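PDB 1W5T: ORC1-type DNA replication protein 2 from Aeropyrum pernix, which binds DNA and takes part in regulating DNA replication, working as an ATP-binding AAA+ protein of the Cdc6/Orc1 type in an archaeon. Local coordinates for residues Leu266-Ala269 with Cys270-Glu274; Ser307-Glu310 with Leu311-Leu314; Tyr352-Tyr355 with His356-Leu359. All blocks are in the same frame, centred on the assembly; numbering follows the deposited sequence.

Contact 1. Residues Leu266-Ala269 with Cys270-Glu274; sequences LKMA and CEMAE
M272 N donates to M268 O at 2.8 Å, the shortest of four consecutive i to i+4 bonds that carry the helix from L266-A269 into C270-E274. The donor lies nearly in line with the C=O bond of M268. The same carbonyl is packed on by side chains: M272 CB lies 3.4 Å from M268 O, and E271 CG comes equally close to it. The two methionines run side by side and point the same way, one turn apart. M268 kinks at its last torsion (chi3 63°) and turns its methyl toward the next turn, while M272 stays extended, and their end methyls touch, M268 CE to M272 CE at 3.8 Å. On another flank K267 and E271 pair loosely. With chi1 at 48°, E271 CG sits between its own N and carbonyl carbon, pressed against the K267 and M268 carbonyl oxygens, and the chain beyond runs out extended. Its carboxylate meets the lysine's aliphatic end, K267 CE lying 3.5 Å from E271 OE2. K267 NZ is 4.4 Å from E271 OE2, beyond a salt bridge, so any attraction is probably weak and long-range. With an alanine here in place of E271, the carboxylate and CG are gone; K267 would probably lose its nearby negative charge and its CE a partner to lie against, leaving the lysine chain freer to turn. L266 and C270 meet more lightly, L266 CD1 to C270 SG at 4.3 Å. C270 also touches F9 and L232, and E274 forms a salt bridge with R12. All this belongs to helix 259-275 of the AAA+ lid domain, where L266 comes near R227, an ATP-binding residue. A269 and M272 pack on helix 283-292, and L266 rests against helix 239-249.

Contact 2. Residues Ser307-Glu310 with Leu311-Leu314; sequences SIHE and LIIL
S307 is the N-cap of helix 308-322: its OG accepts weakly from H309 N at 3.4 Å, and S307 O takes the N-H of L311 N at 3.0 Å. This is the N-terminal end of the first long helix of the C-terminal winged-helix domain. I308 comes next, its O bonded by I312 N at 2.8 Å. Its side chain lies alongside that of I312, pointing the same way; I308 holds CG2 anti to its N, and that branch touches I312 CD1 at 3.5 Å. I308 also touches I403 and K406 of helix 392-408, and I312 touches Y337 and Y345 of helix 330-345. H309 presents one face of its imidazole to the I312 end methyl, with H309 ND1 4.4 Å from I312 CD1, and ND1 itself is hydrogen-bonded to Y337 OH, which probably helps set how the ring is turned. The H309 carbonyl, bonded by I313 N, also has I313 CG1 against it, 3.2 Å from H309 O. E310 closes the first segment: its carboxylate bonds H361, and L314 N reaches E310 O at 2.8 Å and nearly straight, 171° at the hydrogen.

Contact 3. Residues Tyr352-Tyr355 with His356-Leu359; sequences YTQY and HIYL
Y355 and L359 form the tight side. The tyrosine swings its ring anti to its backbone N (chi1 174°), and the leucine methyl comes in obliquely, L359 CD1 lying 3.6 Å from Y355 CE2 and equally near CZ. In the backbone, L359 N bonds Y355 O at 3.1 Å. Farther round the turn, Q354 bends at chi2 and crosses the Y358 ring: Q354 CG is 3.6 Å from Y358 CE1, and NE2 stands over one face, offset toward the rim, with the amide and ring planes 27° apart. By its place before the two wing strands 368-372 and 382-386, helix 352-364 probably corresponds to the recognition helix of a winged-helix domain, with Y355 and Y358 packed against helix 308-322. R334 of helix 330-345 makes cation-pi contacts with both Y355 and the exposed Y352. The outer side, Y352, T353, H356 and I357, is consistent with a surface that could meet DNA. H356, though exposed, meets Y355 rim to rim, CD2 to CD2 at 3.3 Å with the planes at 53°, and Y352 O stands 3.3 Å off the H356 ring plane, over one face and offset toward the rim. Looser are Y352 CD2 to H356 NE2, 4.2 Å, and the weak bond from I357 N to T353 O, 3.4 Å.

Contacts 2 and 3 belong to the same winged-helix domain and pack on each other, their centres 11 Å apart. Y358 is central to that packing: its CD2 lies 3.3 Å from E310 CD, its CE1 3.5 Å from H309 CB and its CB 3.8 Å from I313 CD1, and much of the meeting of helices 308-322 and 352-364 runs through it. Contact 1 stands apart in the lid, its nearest atoms about 26 Å from contact 2 and about 34 Å from contact 3. It alone is close to the nucleotide pocket: the K267 side chain is about 10 Å from the bound ATP analogue. Contacts 2 and 3 lie away from that site.

Contact 1. Residues Leu266-Ala269 with Cys270-Glu274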
loop_
_atom_site.group_PDB
_atom_site.type_symbol
_atom_site.label_atom_id
_atom_site.label_comp_id
_atom_site.label_asym_id
_atom_site.label_seq_id
_atom_site.Cartn_x
_atom_site.Cartn_y
_atom_site.Cartn_z
ATOM N N LEU A 266 11.718 1.447 16.602
ATOM C CA LEU A 266 12.344 2.569 17.274
ATOM C C LEU A 266 11.440 2.976 18.456
ATOM O O LEU A 266 11.933 3.195 19.569
ATOM C CB LEU A 266 12.617 3.724 16.283
ATOM C CG LEU A 266 13.054 5.076 16.870
ATOM C CD1 LEU A 266 14.283 4.871 17.706
ATOM C CD2 LEU A 266 13.374 6.124 15.831
ATOM N N LYS A 267 10.127 3.033 18.209
ATOM C CA LYS A 267 9.177 3.234 19.282
ATOM C C LYS A 267 9.412 2.306 20.446
ATOM O O LYS A 267 9.581 2.783 21.584
ATOM C CB LYS A 267 7.734 3.067 18.840
ATOM C CG LYS A 267 6.733 3.721 19.840
ATOM C CD LYS A 267 5.284 3.557 19.390
ATOM C CE LYS A 267 4.645 2.290 20.021
ATOM N NZ LYS A 267 3.726 1.492 19.122
ATOM N N MET A 268 9.398 1.006 20.148
ATOM C CA MET A 268 9.521 -0.064 21.138
ATOM C C MET A 268 10.812 0.084 21.919
ATOM O O MET A 268 10.802 -0.006 23.137
ATOM C CB MET A 268 9.553 -1.451 20.479
ATOM C CG MET A 268 8.236 -1.999 19.961
ATOM S SD MET A 268 8.511 -3.639 19.063
ATOM C CE MET A 268 9.152 -4.679 20.410
ATOM N N ALA A 269 11.911 0.315 21.204
ATOM C CA ALA A 269 13.201 0.461 21.839
ATOM C C ALA A 269 13.123 1.580 22.864
ATOM O O ALA A 269 13.591 1.440 23.967
ATOM C CB ALA A 269 14.287 0.702 20.818
ATOM N N CYS A 270 12.462 2.676 22.507
ATOM C CA CYS A 270 12.311 3.796 23.435
ATOM C C CYS A 270 11.487 3.471 24.696
ATOM O O CYS A 270 11.872 3.837 25.824
ATOM C CB CYS A 270 11.717 4.987 22.714
ATOM S SG CYS A 270 12.915 5.762 21.677
ATOM N N GLU A 271 10.369 2.790 24.506
ATOM C CA GLU A 271 9.563 2.355 25.644
ATOM C C GLU A 271 10.221 1.282 26.514
ATOM O O GLU A 271 9.988 1.238 27.730
ATOM C CB GLU A 271 8.077 2.073 25.307
ATOM C CG GLU A 271 7.764 1.215 24.094
ATOM C CD GLU A 271 6.338 1.429 23.559
ATOM O OE1 GLU A 271 5.742 2.503 23.811
ATOM O OE2 GLU A 271 5.799 0.524 22.871
ATOM N N MET A 272 11.058 0.451 25.889
ATOM C CA MET A 272 11.898 -0.519 26.595
ATOM C C MET A 272 12.923 0.179 27.491
ATOM O O MET A 272 13.186 -0.292 28.603
ATOM C CB MET A 272 12.605 -1.450 25.610
ATOM C CG MET A 272 11.782 -2.661 25.193
ATOM S SD MET A 272 12.575 -3.522 23.776
ATOM C CE MET A 272 11.392 -4.723 23.436
ATOM N N ALA A 273 13.501 1.278 27.004
ATOM C CA ALA A 273 14.398 2.126 27.817
ATOM C C ALA A 273 13.667 2.771 28.998
ATOM O O ALA A 273 14.119 2.657 30.139
ATOM C CB ALA A 273 15.074 3.176 26.971
ATOM N N GLU A 274 12.555 3.448 28.723
ATOM C CA GLU A 274 11.718 4.038 29.774
ATOM C C GLU A 274 11.380 3.000 30.862
ATOM O O GLU A 274 11.659 3.215 32.047
ATOM C CB GLU A 274 10.416 4.622 29.188
ATOM C CG GLU A 274 10.222 6.125 29.427
ATOM C CD GLU A 274 9.342 6.836 28.374
ATOM O OE1 GLU A 274 9.822 7.846 27.792
ATOM O OE2 GLU A 274 8.170 6.401 28.128
#

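Contact 2. Residues Ser307-Glu310 with Leu311-Leu314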
loop_
_atom_site.group_PDB
_atom_site.type_symbol
_atom_site.label_atom_id
_atom_site.label_comp_id
_atom_site.label_asym_id
_atom_site.label_seq_id
_atom_site.Cartn_x
_atom_site.Cartn_y
_atom_site.Cartn_z
ATOM N N SER A 307 -4.689 -21.982 -5.844
ATOM C CA SER A 307 -4.922 -23.411 -5.989
ATOM C C SER A 307 -3.887 -24.315 -5.264
ATOM O O SER A 307 -2.746 -23.932 -5.046
ATOM C CB SER A 307 -4.995 -23.756 -7.473
ATOM O OG SER A 307 -3.768 -24.248 -7.978
ATOM N N ILE A 308 -4.325 -25.503 -4.878
ATOM C CA ILE A 308 -3.542 -26.477 -4.112
ATOM C C ILE A 308 -2.177 -26.674 -4.744
ATOM O O ILE A 308 -1.168 -26.840 -4.080
ATOM C CB ILE A 308 -4.286 -27.852 -4.103
ATOM C CG1 ILE A 308 -5.642 -27.743 -3.422
ATOM C CG2 ILE A 308 -3.477 -28.921 -3.425
ATOM C CD1 ILE A 308 -6.532 -28.959 -3.651
ATOM N N HIS A 309 -2.176 -26.626 -6.064
ATOM C CA HIS A 309 -1.016 -26.983 -6.822
ATOM C C HIS A 309 0.048 -25.918 -6.817
ATOM O O HIS A 309 1.222 -26.238 -6.657
ATOM C CB HIS A 309 -1.433 -27.488 -8.191
ATOM C CG HIS A 309 -1.788 -28.941 -8.163
ATOM N ND1 HIS A 309 -0.846 -29.937 -8.333
ATOM C CD2 HIS A 309 -2.948 -29.569 -7.860
ATOM C CE1 HIS A 309 -1.424 -31.116 -8.185
ATOM N NE2 HIS A 309 -2.700 -30.920 -7.900
ATOM N N GLU A 310 -0.380 -24.659 -6.906
ATOM C CA GLU A 310 0.501 -23.523 -6.627
ATOM C C GLU A 310 1.052 -23.593 -5.213
ATOM O O GLU A 310 2.227 -23.365 -5.002
ATOM C CB GLU A 310 -0.201 -22.189 -6.828
ATOM C CG GLU A 310 -1.383 -22.254 -7.766
ATOM C CD GLU A 310 -1.603 -20.979 -8.539
ATOM O OE1 GLU A 310 -2.771 -20.638 -8.735
ATOM O OE2 GLU A 310 -0.622 -20.332 -8.953
ATOM N N LEU A 311 0.192 -23.924 -4.264
ATOM C CA LEU A 311 0.544 -23.991 -2.857
ATOM C C LEU A 311 1.603 -25.081 -2.589
ATOM O O LEU A 311 2.521 -24.891 -1.789
ATOM C CB LEU A 311 -0.732 -24.257 -2.046
ATOM C CG LEU A 311 -1.573 -23.204 -1.307
ATOM C CD1 LEU A 311 -1.223 -21.784 -1.650
ATOM C CD2 LEU A 311 -3.086 -23.447 -1.489
ATOM N N ILE A 312 1.464 -26.227 -3.258
ATOM C CA ILE A 312 2.475 -27.279 -3.191
ATOM C C ILE A 312 3.867 -26.811 -3.708
ATOM O O ILE A 312 4.894 -27.113 -3.117
ATOM C CB ILE A 312 1.989 -28.588 -3.910
ATOM C CG1 ILE A 312 0.887 -29.253 -3.106
ATOM C CG2 ILE A 312 3.107 -29.595 -4.032
ATOM C CD1 ILE A 312 -0.155 -29.887 -3.986
ATOM N N ILE A 313 3.868 -26.073 -4.796
ATOM C CA ILE A 313 5.085 -25.544 -5.398
ATOM C C ILE A 313 5.713 -24.449 -4.544
ATOM O O ILE A 313 6.958 -24.443 -4.319
ATOM C CB ILE A 313 4.805 -25.043 -6.820
ATOM C CG1 ILE A 313 4.226 -26.200 -7.663
ATOM C CG2 ILE A 313 6.088 -24.474 -7.420
ATOM C CD1 ILE A 313 3.484 -25.756 -8.986
ATOM N N LEU A 314 4.868 -23.551 -4.045
ATOM C CA LEU A 314 5.319 -22.549 -3.085
ATOM C C LEU A 314 6.013 -23.189 -1.865
ATOM O O LEU A 314 7.097 -22.773 -1.452
ATOM C CB LEU A 314 4.173 -21.624 -2.651
ATOM C CG LEU A 314 4.562 -20.436 -1.756
ATOM C CD1 LEU A 314 5.686 -19.637 -2.405
ATOM C CD2 LEU A 314 3.358 -19.492 -1.482
#

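Contact 3. Residues Tyr352-Tyr355 with His356-Leu359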
loop_
_atom_site.group_PDB
_atom_site.type_symbol
_atom_site.label_atom_id
_atom_site.label_comp_id
_atom_site.label_asym_id
_atom_site.label_seq_id
_atom_site.Cartn_x
_atom_site.Cartn_y
_atom_site.Cartn_z
ATOM N N TYR A 352 3.274 -30.386 -17.510
ATOM C CA TYR A 352 4.213 -29.297 -17.674
ATOM C C TYR A 352 3.595 -27.922 -17.953
ATOM O O TYR A 352 3.961 -26.937 -17.314
ATOM C CB TYR A 352 5.201 -29.650 -18.772
ATOM C CG TYR A 352 6.282 -30.586 -18.309
ATOM C CD1 TYR A 352 6.248 -31.929 -18.639
ATOM C CD2 TYR A 352 7.346 -30.122 -17.542
ATOM C CE1 TYR A 352 7.244 -32.791 -18.209
ATOM C CE2 TYR A 352 8.350 -30.971 -17.112
ATOM C CZ TYR A 352 8.294 -32.305 -17.444
ATOM O OH TYR A 352 9.299 -33.150 -17.024
ATOM N N THR A 353 2.671 -27.876 -18.897
ATOM C CA THR A 353 1.992 -26.666 -19.350
ATOM C C THR A 353 1.316 -25.940 -18.174
ATOM O O THR A 353 1.592 -24.772 -17.917
ATOM C CB THR A 353 0.962 -27.080 -20.461
ATOM O OG1 THR A 353 1.360 -26.539 -21.723
ATOM C CG2 THR A 353 -0.456 -26.545 -20.201
ATOM N N GLN A 354 0.477 -26.668 -17.436
ATOM C CA GLN A 354 -0.191 -26.104 -16.289
ATOM C C GLN A 354 0.821 -25.703 -15.219
ATOM O O GLN A 354 0.699 -24.652 -14.619
ATOM C CB GLN A 354 -1.278 -27.048 -15.759
ATOM C CG GLN A 354 -2.172 -26.427 -14.691
ATOM C CD GLN A 354 -3.117 -25.354 -15.243
ATOM O OE1 GLN A 354 -4.224 -25.675 -15.674
ATOM N NE2 GLN A 354 -2.689 -24.089 -15.221
ATOM N N TYR A 355 1.857 -26.512 -15.058
ATOM C CA TYR A 355 2.931 -26.296 -14.087
ATOM C C TYR A 355 3.624 -24.954 -14.211
ATOM O O TYR A 355 3.896 -24.305 -13.197
ATOM C CB TYR A 355 3.971 -27.415 -14.233
ATOM C CG TYR A 355 5.221 -27.266 -13.398
ATOM C CD1 TYR A 355 5.178 -27.425 -12.018
ATOM C CD2 TYR A 355 6.457 -27.010 -13.991
ATOM C CE1 TYR A 355 6.325 -27.324 -11.238
ATOM C CE2 TYR A 355 7.604 -26.920 -13.217
ATOM C CZ TYR A 355 7.516 -27.075 -11.832
ATOM O OH TYR A 355 8.629 -26.964 -11.022
ATOM N N HIS A 356 3.939 -24.597 -15.456
ATOM C CA HIS A 356 4.644 -23.374 -15.836
ATOM C C HIS A 356 3.802 -22.135 -15.625
ATOM O O HIS A 356 4.336 -21.092 -15.321
ATOM C CB HIS A 356 5.102 -23.454 -17.308
ATOM C CG HIS A 356 6.167 -24.481 -17.550
ATOM N ND1 HIS A 356 6.504 -24.927 -18.817
ATOM C CD2 HIS A 356 6.981 -25.143 -16.688
ATOM C CE1 HIS A 356 7.470 -25.827 -18.720
ATOM N NE2 HIS A 356 7.780 -25.975 -17.440
ATOM N N ILE A 357 2.496 -22.254 -15.845
ATOM C CA ILE A 357 1.537 -21.199 -15.551
ATOM C C ILE A 357 1.567 -20.899 -14.029
ATOM O O ILE A 357 1.697 -19.750 -13.614
ATOM C CB ILE A 357 0.130 -21.606 -16.088
ATOM C CG1 ILE A 357 -0.011 -21.214 -17.569
ATOM C CG2 ILE A 357 -0.995 -20.966 -15.304
ATOM C CD1 ILE A 357 -0.767 -22.255 -18.453
ATOM N N TYR A 358 1.477 -21.959 -13.219
ATOM C CA TYR A 358 1.607 -21.881 -11.761
ATOM C C TYR A 358 2.876 -21.191 -11.261
ATOM O O TYR A 358 2.783 -20.345 -10.357
ATOM C CB TYR A 358 1.522 -23.270 -11.166
ATOM C CG TYR A 358 0.135 -23.857 -11.182
ATOM C CD1 TYR A 358 -0.063 -25.240 -11.278
ATOM C CD2 TYR A 358 -0.976 -23.031 -11.107
ATOM C CE1 TYR A 358 -1.355 -25.786 -11.270
ATOM C CE2 TYR A 358 -2.261 -23.550 -11.108
ATOM C CZ TYR A 358 -2.443 -24.927 -11.187
ATOM O OH TYR A 358 -3.733 -25.400 -11.182
ATOM N N LEU A 359 4.036 -21.530 -11.849
ATOM C CA LEU A 359 5.307 -20.930 -11.464
ATOM C C LEU A 359 5.354 -19.449 -11.796
ATOM O O LEU A 359 5.802 -18.627 -10.986
ATOM C CB LEU A 359 6.493 -21.621 -12.137
ATOM C CG LEU A 359 7.186 -22.709 -11.330
ATOM C CD1 LEU A 359 8.049 -23.536 -12.223
ATOM C CD2 LEU A 359 7.985 -22.133 -10.179
#